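PDB 6SL9: enoyl-CoA hydratase/carnithine racemase from Thermus thermophilus JL-18, which is a crotonase-fold isomerase, PaaG, of bacterial phenylacetic acid catabolism that probably forms oxepin-CoA. Local coordinates for residues K96-G104 against L186-L197; A123-R134 against L159-E169. One frame throughout, in Å; residues are numbered along the deposited sequence.

Interaction 1. Residues K96-G104 against L186-L197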
loop_
_atom_site.group_PDB
_atom_site.type_symbol
_atom_site.label_atom_id
_atom_site.label_comp_id
_atom_site.label_asym_id
_atom_site.label_seq_id
_atom_site.Cartn_x
_atom_site.Cartn_y
_atom_site.Cartn_z
ATOM N N LYS A 96 -8.519 -6.635 -21.616
ATOM C CA LYS A 96 -8.139 -5.478 -22.447
ATOM C C LYS A 96 -7.988 -4.297 -21.496
ATOM O O LYS A 96 -8.677 -4.233 -20.465
ATOM C CB LYS A 96 -9.170 -5.235 -23.536
ATOM C CG LYS A 96 -9.315 -6.435 -24.457
ATOM C CD LYS A 96 -10.386 -6.345 -25.526
ATOM C CE LYS A 96 -10.461 -7.633 -26.313
ATOM N NZ LYS A 96 -11.408 -7.577 -27.446
ATOM N N PRO A 97 -7.128 -3.336 -21.829
ATOM C CA PRO A 97 -6.951 -2.177 -20.963
ATOM C C PRO A 97 -8.187 -1.264 -21.008
ATOM O O PRO A 97 -8.806 -1.098 -22.030
ATOM C CB PRO A 97 -5.750 -1.468 -21.564
ATOM C CG PRO A 97 -5.730 -1.887 -23.006
ATOM C CD PRO A 97 -6.189 -3.331 -22.956
ATOM N N LEU A 98 -8.459 -0.651 -19.866
ATOM C CA LEU A 98 -9.603 0.264 -19.658
ATOM C C LEU A 98 -9.089 1.627 -19.245
ATOM O O LEU A 98 -8.400 1.778 -18.237
ATOM C CB LEU A 98 -10.531 -0.317 -18.585
ATOM C CG LEU A 98 -11.704 0.564 -18.150
ATOM C CD1 LEU A 98 -12.658 0.774 -19.299
ATOM C CD2 LEU A 98 -12.431 -0.017 -16.949
ATOM N N VAL A 99 -9.486 2.617 -20.001
ATOM C CA VAL A 99 -9.255 4.024 -19.645
ATOM C C VAL A 99 -10.573 4.547 -19.108
ATOM O O VAL A 99 -11.627 4.288 -19.692
ATOM C CB VAL A 99 -8.813 4.838 -20.874
ATOM C CG1 VAL A 99 -8.672 6.299 -20.555
ATOM C CG2 VAL A 99 -7.515 4.312 -21.460
ATOM N N VAL A 100 -10.524 5.321 -18.004
ATOM C CA VAL A 100 -11.737 6.022 -17.489
ATOM C C VAL A 100 -11.516 7.518 -17.641
ATOM O O VAL A 100 -10.434 7.992 -17.253
ATOM C CB VAL A 100 -12.016 5.604 -16.044
ATOM C CG1 VAL A 100 -13.012 6.545 -15.381
ATOM C CG2 VAL A 100 -12.532 4.195 -16.002
ATOM N N ALA A 101 -12.519 8.223 -18.124
ATOM C CA ALA A 101 -12.519 9.691 -18.264
ATOM C C ALA A 101 -13.605 10.224 -17.332
ATOM O O ALA A 101 -14.802 10.119 -17.619
ATOM C CB ALA A 101 -12.751 10.079 -19.682
ATOM N N VAL A 102 -13.179 10.774 -16.190
ATOM C CA VAL A 102 -14.095 11.280 -15.149
ATOM C C VAL A 102 -14.478 12.733 -15.479
ATOM O O VAL A 102 -13.694 13.649 -15.264
ATOM C CB VAL A 102 -13.545 11.125 -13.738
ATOM C CG1 VAL A 102 -14.592 11.508 -12.719
ATOM C CG2 VAL A 102 -13.083 9.697 -13.462
ATOM N N ASN A 103 -15.655 12.899 -16.080
ATOM C CA ASN A 103 -16.129 14.176 -16.623
ATOM C C ASN A 103 -16.820 15.050 -15.605
ATOM O O ASN A 103 -17.031 16.236 -15.879
ATOM C CB ASN A 103 -17.047 13.915 -17.811
ATOM C CG ASN A 103 -18.222 13.057 -17.419
ATOM O OD1 ASN A 103 -18.045 11.875 -17.097
ATOM N ND2 ASN A 103 -19.408 13.671 -17.367
ATOM N N GLY A 104 -17.152 14.522 -14.447
ATOM C CA GLY A 104 -17.875 15.280 -13.411
ATOM C C GLY A 104 -17.901 14.495 -12.126
ATOM O O GLY A 104 -16.993 13.724 -11.839
ATOM N N LEU A 186 -11.005 16.656 -22.340
ATOM C CA LEU A 186 -10.928 15.364 -21.627
ATOM C C LEU A 186 -11.149 14.229 -22.622
ATOM O O LEU A 186 -10.353 13.283 -22.582
ATOM C CB LEU A 186 -11.957 15.333 -20.500
ATOM C CG LEU A 186 -12.095 13.952 -19.841
ATOM C CD1 LEU A 186 -10.838 13.553 -19.101
ATOM C CD2 LEU A 186 -13.257 13.897 -18.887
ATOM N N MET A 187 -12.213 14.241 -23.403
ATOM C CA MET A 187 -12.488 13.086 -24.281
ATOM C C MET A 187 -11.414 12.944 -25.365
ATOM O O MET A 187 -10.988 11.814 -25.627
ATOM C CB MET A 187 -13.905 13.127 -24.853
ATOM C CG MET A 187 -14.957 12.813 -23.780
ATOM S SD MET A 187 -14.723 11.178 -23.029
ATOM C CE MET A 187 -15.125 10.159 -24.457
ATOM N N GLU A 188 -10.913 14.047 -25.915
ATOM C CA GLU A 188 -9.815 13.974 -26.912
ATOM C C GLU A 188 -8.598 13.302 -26.283
ATOM O O GLU A 188 -7.997 12.410 -26.892
ATOM C CB GLU A 188 -9.516 15.396 -27.416
ATOM C CG GLU A 188 -8.487 15.449 -28.537
ATOM C CD GLU A 188 -7.933 16.835 -28.850
ATOM O OE1 GLU A 188 -6.850 16.909 -29.485
ATOM O OE2 GLU A 188 -8.571 17.814 -28.467
ATOM N N GLU A 189 -8.215 13.714 -25.099
ATOM C CA GLU A 189 -6.999 13.169 -24.453
ATOM C C GLU A 189 -7.261 11.702 -24.065
ATOM O O GLU A 189 -6.348 10.868 -24.220
ATOM C CB GLU A 189 -6.585 14.057 -23.254
ATOM C CG GLU A 189 -6.127 15.436 -23.656
ATOM C CD GLU A 189 -4.874 16.004 -23.073
ATOM O OE1 GLU A 189 -4.741 17.253 -23.175
ATOM O OE2 GLU A 189 -3.970 15.229 -22.682
ATOM N N ALA A 190 -8.418 11.400 -23.517
ATOM C CA ALA A 190 -8.684 10.024 -23.040
ATOM C C ALA A 190 -8.725 9.109 -24.263
ATOM O O ALA A 190 -8.235 7.987 -24.214
ATOM C CB ALA A 190 -9.985 9.982 -22.258
ATOM N N LEU A 191 -9.343 9.560 -25.355
ATOM C CA LEU A 191 -9.413 8.736 -26.584
ATOM C C LEU A 191 -8.012 8.535 -27.173
ATOM O O LEU A 191 -7.715 7.454 -27.647
ATOM C CB LEU A 191 -10.385 9.314 -27.593
ATOM C CG LEU A 191 -10.626 8.422 -28.781
ATOM C CD1 LEU A 191 -11.214 7.066 -28.418
ATOM C CD2 LEU A 191 -11.554 9.128 -29.744
ATOM N N SER A 192 -7.185 9.561 -27.191
ATOM C CA SER A 192 -5.801 9.435 -27.712
ATOM C C SER A 192 -5.085 8.356 -26.906
ATOM O O SER A 192 -4.382 7.508 -27.497
ATOM C CB SER A 192 -5.093 10.781 -27.603
ATOM O OG SER A 192 -3.776 10.643 -28.046
ATOM N N LEU A 193 -5.188 8.402 -25.574
ATOM C CA LEU A 193 -4.486 7.397 -24.745
ATOM C C LEU A 193 -5.077 6.002 -25.023
ATOM O O LEU A 193 -4.342 5.036 -25.187
ATOM C CB LEU A 193 -4.653 7.779 -23.272
ATOM C CG LEU A 193 -4.117 6.766 -22.253
ATOM C CD1 LEU A 193 -2.650 6.554 -22.462
ATOM C CD2 LEU A 193 -4.391 7.200 -20.832
ATOM N N ALA A 194 -6.390 5.866 -25.076
ATOM C CA ALA A 194 -7.028 4.577 -25.377
ATOM C C ALA A 194 -6.577 4.056 -26.734
ATOM O O ALA A 194 -6.334 2.864 -26.871
ATOM C CB ALA A 194 -8.524 4.701 -25.262
ATOM N N LYS A 195 -6.430 4.928 -27.732
ATOM C CA LYS A 195 -5.974 4.491 -29.066
ATOM C C LYS A 195 -4.532 4.000 -29.002
ATOM O O LYS A 195 -4.176 3.079 -29.717
ATOM C CB LYS A 195 -6.188 5.597 -30.092
ATOM C CG LYS A 195 -7.627 5.726 -30.560
ATOM C CD LYS A 195 -7.783 6.866 -31.562
ATOM C CE LYS A 195 -9.185 6.969 -32.109
ATOM N NZ LYS A 195 -9.286 7.929 -33.226
ATOM N N GLU A 196 -3.703 4.633 -28.192
ATOM C CA GLU A 196 -2.300 4.194 -28.024
ATOM C C GLU A 196 -2.325 2.814 -27.390
ATOM O O GLU A 196 -1.631 1.917 -27.855
ATOM C CB GLU A 196 -1.520 5.158 -27.134
ATOM C CG GLU A 196 -1.198 6.530 -27.698
ATOM C CD GLU A 196 -0.207 7.341 -26.868
ATOM O OE1 GLU A 196 0.377 6.777 -25.896
ATOM O OE2 GLU A 196 0.010 8.531 -27.223
ATOM N N LEU A 197 -3.143 2.627 -26.353
ATOM C CA LEU A 197 -3.244 1.300 -25.711
ATOM C C LEU A 197 -3.777 0.266 -26.684
ATOM O O LEU A 197 -3.389 -0.860 -26.626
ATOM C CB LEU A 197 -4.097 1.375 -24.443
ATOM C CG LEU A 197 -3.474 2.203 -23.313
ATOM C CD1 LEU A 197 -4.516 2.591 -22.304
ATOM C CD2 LEU A 197 -2.352 1.416 -22.627
#
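Ala-101 of strand 98-102 meets Ala-190 of helix 186-197 CB to CB at 3.8 Å, and this pairing of small residues lets the helix lie close on the central mixed sheet of the crotonase fold. Strand and helix axes approach to 8.7 Å and run almost exactly antiparallel, at 175°. The alternation of the strand sends Val-99 and Ala-101 toward the helix, while Leu-98 and Val-100 point away.

Val-99 can be followed outward from its CB, which forks into two methyls. CG1, opposite the backbone N (chi1 176°), comes within 4.1 Å of the carbonyl O of Ala-190. CG2 faces the helix, 4.0 Å from Ala-194 CB and 3.6 Å from Leu-197 CD1, with Leu-193 CG slightly farther off. Just before the strand the ring of Pro-97 slides past Leu-197 in the opposite direction. Leu-197 also packs on Leu-162 of a second subunit, so the end of the helix takes part in the assembly.

At the other end Leu-186 divides its branches: CG and CD1 cover Ala-101 CB, whereas CD2 lies 3.7 Å from both Val-102 O and Asn-103 CA. An alanine in place of Leu-186 lacks CG and both methyl branches and would probably open a gap beside Ala-101 CB and next to the backbone of Val-102 and Asn-103. The amide of Asn-103 looks to other partners, ND2 bonding to Ala-60 O and OD1 to Gly-56 N. Met-187, bent at chi2 and chi3, brings SD to 4.0 Å from Ala-101 CB.

Interaction 2. Residues A123-R134 against L159-E169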
loop_
_atom_site.group_PDB
_atom_site.type_symbol
_atom_site.label_atom_id
_atom_site.label_comp_id
_atom_site.label_asym_id
_atom_site.label_seq_id
_atom_site.Cartn_x
_atom_site.Cartn_y
_atom_site.Cartn_z
ATOM N N ALA A 123 -11.513 15.562 -15.765
ATOM C CA ALA A 123 -11.683 16.959 -16.149
ATOM C C ALA A 123 -11.411 17.845 -14.959
ATOM O O ALA A 123 -11.832 17.541 -13.850
ATOM C CB ALA A 123 -13.089 17.215 -16.617
ATOM N N VAL A 124 -10.897 19.019 -15.254
ATOM C CA VAL A 124 -10.952 20.138 -14.299
ATOM C C VAL A 124 -12.448 20.300 -13.985
ATOM O O VAL A 124 -13.274 20.420 -14.940
ATOM C CB VAL A 124 -10.331 21.397 -14.941
ATOM C CG1 VAL A 124 -10.628 22.612 -14.089
ATOM C CG2 VAL A 124 -8.834 21.274 -15.200
ATOM N N GLY A 125 -12.779 20.369 -12.727
ATOM C CA GLY A 125 -14.166 20.511 -12.298
ATOM C C GLY A 125 -14.749 19.232 -11.819
ATOM O O GLY A 125 -15.783 19.305 -11.167
ATOM N N ALA A 126 -14.182 18.086 -12.222
ATOM C CA ALA A 126 -14.712 16.798 -11.751
ATOM C C ALA A 126 -14.444 16.684 -10.251
ATOM O O ALA A 126 -13.602 17.393 -9.721
ATOM C CB ALA A 126 -14.107 15.644 -12.510
ATOM N N SER A 127 -15.043 15.704 -9.595
ATOM C CA SER A 127 -14.858 15.541 -8.147
ATOM C C SER A 127 -15.099 14.105 -7.787
ATOM O O SER A 127 -15.760 13.372 -8.499
ATOM C CB SER A 127 -15.727 16.496 -7.420
ATOM O OG SER A 127 -17.079 16.255 -7.678
ATOM N N PHE A 128 -14.553 13.745 -6.634
ATOM C CA PHE A 128 -14.691 12.387 -6.095
ATOM C C PHE A 128 -15.153 12.471 -4.650
ATOM O O PHE A 128 -14.520 13.186 -3.843
ATOM C CB PHE A 128 -13.337 11.651 -6.117
ATOM C CG PHE A 128 -12.786 11.442 -7.501
ATOM C CD1 PHE A 128 -12.133 12.465 -8.171
ATOM C CD2 PHE A 128 -12.974 10.232 -8.141
ATOM C CE1 PHE A 128 -11.700 12.276 -9.472
ATOM C CE2 PHE A 128 -12.486 10.036 -9.428
ATOM C CZ PHE A 128 -11.851 11.064 -10.072
ATOM N N THR A 129 -16.197 11.738 -4.307
ATOM C CA THR A 129 -16.692 11.729 -2.908
ATOM C C THR A 129 -17.070 10.272 -2.579
ATOM O O THR A 129 -17.859 9.689 -3.304
ATOM C CB THR A 129 -17.863 12.706 -2.758
ATOM O OG1 THR A 129 -17.618 14.013 -3.294
ATOM C CG2 THR A 129 -18.120 12.791 -1.272
ATOM N N THR A 130 -16.544 9.731 -1.503
ATOM C CA THR A 130 -16.877 8.328 -1.213
ATOM C C THR A 130 -18.369 8.187 -0.946
ATOM O O THR A 130 -18.959 7.195 -1.381
ATOM C CB THR A 130 -16.000 7.766 -0.084
ATOM O OG1 THR A 130 -16.276 8.534 1.113
ATOM C CG2 THR A 130 -14.523 7.748 -0.425
ATOM N N ALA A 131 -18.976 9.115 -0.218
ATOM C CA ALA A 131 -20.435 9.305 -0.065
ATOM C C ALA A 131 -21.176 8.281 0.787
ATOM O O ALA A 131 -22.145 8.674 1.452
ATOM C CB ALA A 131 -21.111 9.402 -1.432
ATOM N N PHE A 132 -20.792 7.010 0.745
ATOM C CA PHE A 132 -21.563 5.942 1.422
ATOM C C PHE A 132 -21.843 6.316 2.881
ATOM O O PHE A 132 -22.991 6.095 3.361
ATOM C CB PHE A 132 -20.794 4.613 1.385
ATOM C CG PHE A 132 -20.728 4.024 -0.003
ATOM C CD1 PHE A 132 -21.773 3.282 -0.478
ATOM C CD2 PHE A 132 -19.577 4.128 -0.783
ATOM C CE1 PHE A 132 -21.715 2.685 -1.705
ATOM C CE2 PHE A 132 -19.512 3.502 -2.026
ATOM C CZ PHE A 132 -20.585 2.803 -2.462
ATOM N N VAL A 133 -20.859 6.817 3.599
ATOM C CA VAL A 133 -21.020 7.070 5.046
ATOM C C VAL A 133 -22.101 8.122 5.306
ATOM O O VAL A 133 -22.697 8.113 6.392
ATOM C CB VAL A 133 -19.684 7.445 5.707
ATOM C CG1 VAL A 133 -19.247 8.852 5.370
ATOM C CG2 VAL A 133 -19.700 7.275 7.175
ATOM N N ARG A 134 -22.356 9.023 4.337
ATOM C CA ARG A 134 -23.332 10.094 4.542
ATOM C C ARG A 134 -24.744 9.556 4.592
ATOM O O ARG A 134 -25.609 10.204 5.158
ATOM C CB ARG A 134 -23.222 11.148 3.458
ATOM C CG ARG A 134 -21.895 11.884 3.416
ATOM C CD ARG A 134 -21.938 13.001 2.423
ATOM N NE ARG A 134 -20.695 13.770 2.332
ATOM C CZ ARG A 134 -20.436 14.636 1.312
ATOM N NH1 ARG A 134 -21.282 14.763 0.306
ATOM N NH2 ARG A 134 -19.350 15.375 1.281
ATOM N N LEU A 159 -10.859 9.547 3.785
ATOM C CA LEU A 159 -11.801 9.701 2.672
ATOM C C LEU A 159 -13.077 8.939 2.983
ATOM O O LEU A 159 -14.139 9.401 2.583
ATOM C CB LEU A 159 -11.181 9.223 1.366
ATOM C CG LEU A 159 -10.346 10.249 0.622
ATOM C CD1 LEU A 159 -9.571 11.324 1.341
ATOM C CD2 LEU A 159 -9.642 9.567 -0.512
ATOM N N LEU A 160 -12.973 7.753 3.559
ATOM C CA LEU A 160 -14.164 6.945 3.809
ATOM C C LEU A 160 -14.943 7.417 5.031
ATOM O O LEU A 160 -16.205 7.455 4.986
ATOM C CB LEU A 160 -13.758 5.470 3.955
ATOM C CG LEU A 160 -13.310 4.815 2.671
ATOM C CD1 LEU A 160 -12.621 3.514 3.000
ATOM C CD2 LEU A 160 -14.479 4.575 1.717
ATOM N N LEU A 161 -14.265 7.733 6.114
ATOM C CA LEU A 161 -14.956 8.055 7.372
ATOM C C LEU A 161 -15.519 9.469 7.336
ATOM O O LEU A 161 -16.632 9.663 7.882
ATOM C CB LEU A 161 -14.028 7.829 8.566
ATOM C CG LEU A 161 -13.547 6.380 8.760
ATOM C CD1 LEU A 161 -12.494 6.341 9.856
ATOM C CD2 LEU A 161 -14.673 5.401 9.045
ATOM N N LEU A 162 -14.842 10.410 6.691
ATOM C CA LEU A 162 -15.324 11.788 6.682
ATOM C C LEU A 162 -16.000 12.173 5.361
ATOM O O LEU A 162 -16.610 13.219 5.317
ATOM C CB LEU A 162 -14.149 12.716 6.983
ATOM C CG LEU A 162 -13.492 12.497 8.347
ATOM C CD1 LEU A 162 -12.362 13.485 8.560
ATOM C CD2 LEU A 162 -14.533 12.573 9.468
ATOM N N SER A 163 -15.822 11.400 4.290
ATOM C CA SER A 163 -16.435 11.672 2.968
ATOM C C SER A 163 -16.267 13.124 2.523
ATOM O O SER A 163 -17.238 13.736 2.101
ATOM C CB SER A 163 -17.886 11.230 2.942
ATOM O OG SER A 163 -18.440 11.270 1.648
ATOM N N PRO A 164 -15.049 13.678 2.509
ATOM C CA PRO A 164 -14.827 14.961 1.871
ATOM C C PRO A 164 -15.060 14.858 0.367
ATOM O O PRO A 164 -14.926 13.792 -0.236
ATOM C CB PRO A 164 -13.351 15.243 2.169
ATOM C CG PRO A 164 -12.743 13.878 2.239
ATOM C CD PRO A 164 -13.782 13.068 2.965
ATOM N N ARG A 165 -15.360 15.986 -0.235
ATOM C CA ARG A 165 -15.404 16.115 -1.693
ATOM C C ARG A 165 -14.007 16.484 -2.134
ATOM O O ARG A 165 -13.474 17.488 -1.695
ATOM C CB ARG A 165 -16.345 17.248 -2.096
ATOM C CG ARG A 165 -16.276 17.552 -3.593
ATOM C CD ARG A 165 -16.911 18.897 -3.826
ATOM N NE ARG A 165 -16.949 19.224 -5.238
ATOM C CZ ARG A 165 -15.969 19.778 -5.957
ATOM N NH1 ARG A 165 -16.178 20.071 -7.235
ATOM N NH2 ARG A 165 -14.771 19.991 -5.433
ATOM N N LEU A 166 -13.444 15.700 -3.015
ATOM C CA LEU A 166 -12.116 15.958 -3.573
ATOM C C LEU A 166 -12.229 16.555 -4.970
ATOM O O LEU A 166 -12.916 16.021 -5.832
ATOM C CB LEU A 166 -11.345 14.662 -3.662
ATOM C CG LEU A 166 -11.269 13.848 -2.396
ATOM C CD1 LEU A 166 -10.487 12.599 -2.634
ATOM C CD2 LEU A 166 -10.626 14.653 -1.343
ATOM N N SER A 167 -11.477 17.610 -5.211
ATOM C CA SER A 167 -11.296 18.197 -6.554
ATOM C C SER A 167 -10.468 17.250 -7.426
ATOM O O SER A 167 -9.789 16.313 -6.953
ATOM C CB SER A 167 -10.635 19.524 -6.453
ATOM O OG SER A 167 -9.311 19.320 -6.069
ATOM N N ALA A 168 -10.465 17.529 -8.719
ATOM C CA ALA A 168 -9.638 16.746 -9.664
ATOM C C ALA A 168 -8.170 16.865 -9.241
ATOM O O ALA A 168 -7.430 15.879 -9.328
ATOM C CB ALA A 168 -9.858 17.273 -11.051
ATOM N N GLU A 169 -7.750 18.071 -8.886
ATOM C CA GLU A 169 -6.329 18.289 -8.537
ATOM C C GLU A 169 -5.955 17.525 -7.264
ATOM O O GLU A 169 -4.850 16.935 -7.165
ATOM C CB GLU A 169 -6.033 19.787 -8.442
ATOM C CG GLU A 169 -6.316 20.556 -9.746
ATOM C CD GLU A 169 -7.748 21.021 -10.043
ATOM O OE1 GLU A 169 -7.901 21.703 -11.076
ATOM O OE2 GLU A 169 -8.686 20.714 -9.274
HETATM O O HOH W 1 -12.214 19.614 -9.728
HETATM O O HOH W 2 -14.403 11.111 -0.029
HETATM O O HOH W 3 -18.012 6.866 2.710
HETATM O O HOH W 4 -19.251 14.062 4.485
#
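Phe-128 and Leu-166 form an antiparallel hydrogen-bonded pair, with Phe-128 N to Leu-166 O and Leu-166 N to Phe-128 O both 2.9 Å long and N-H...O angles of 157° and 168°. Leu-166 O also receives a CA-H...O contact from Ser-127 CA. Beside this pair one face of the guanidinium of the extended Arg-165 is met by Ser-127 CB, which stands 3.5 Å above the guanidinium plane, offset toward the rim.

The short ladder pairs the weakly bonded strand 166-167 with strand 127-129, the middle strand of a small three-stranded sheet whose other edge is strand 105-107, beside the main sheet of this crotonase fold. Farther along, Thr-130 meets the last part of helix 153-162: OG1, set between backbone N and carbonyl carbon (chi1 62°), donates to Leu-159 O at 2.7 Å. That hydroxyl also accepts from water 3, which is tied to Val-133 N and Leu-160 O, while water 2 links Thr-130 N to Leu-159 O and Pro-164 O.

Ser-163, leaving the helix with positive phi, turns OG to accept from Ala-131 N at 2.9 Å. Val-133 CG1 lies 3.4 Å from Leu-160 O; Val-133 itself packs on Tyr-205 of a third subunit. The outstretched Arg-134 makes a weak, bent bond from NH2 to Ser-163 O, and its NE donates a hydrogen bond to water 4, which lies at the guanidinium edge and donates to Leu-162 O.

The centres of the two contacts lie about 21 Å apart within one crotonase-family chain. In sequence the order is 96-104, 123-134, 159-169, 186-197, so both segments of interaction 2 fall between those of interaction 1. The main sheet connects them: strand 98-102 lies beside strand 119-123, whose last residue opens segment 123-134, and Val-102 O to Ala-123 N, 2.9 Å, is a probable hydrogen bond between the two. Val-102 CG1 also packs on Phe-128 CZ. Interaction 1 thus covers one face of the main sheet with a helix, whereas interaction 2 belongs to the small second sheet, and both have residues at subunit interfaces of the trimer.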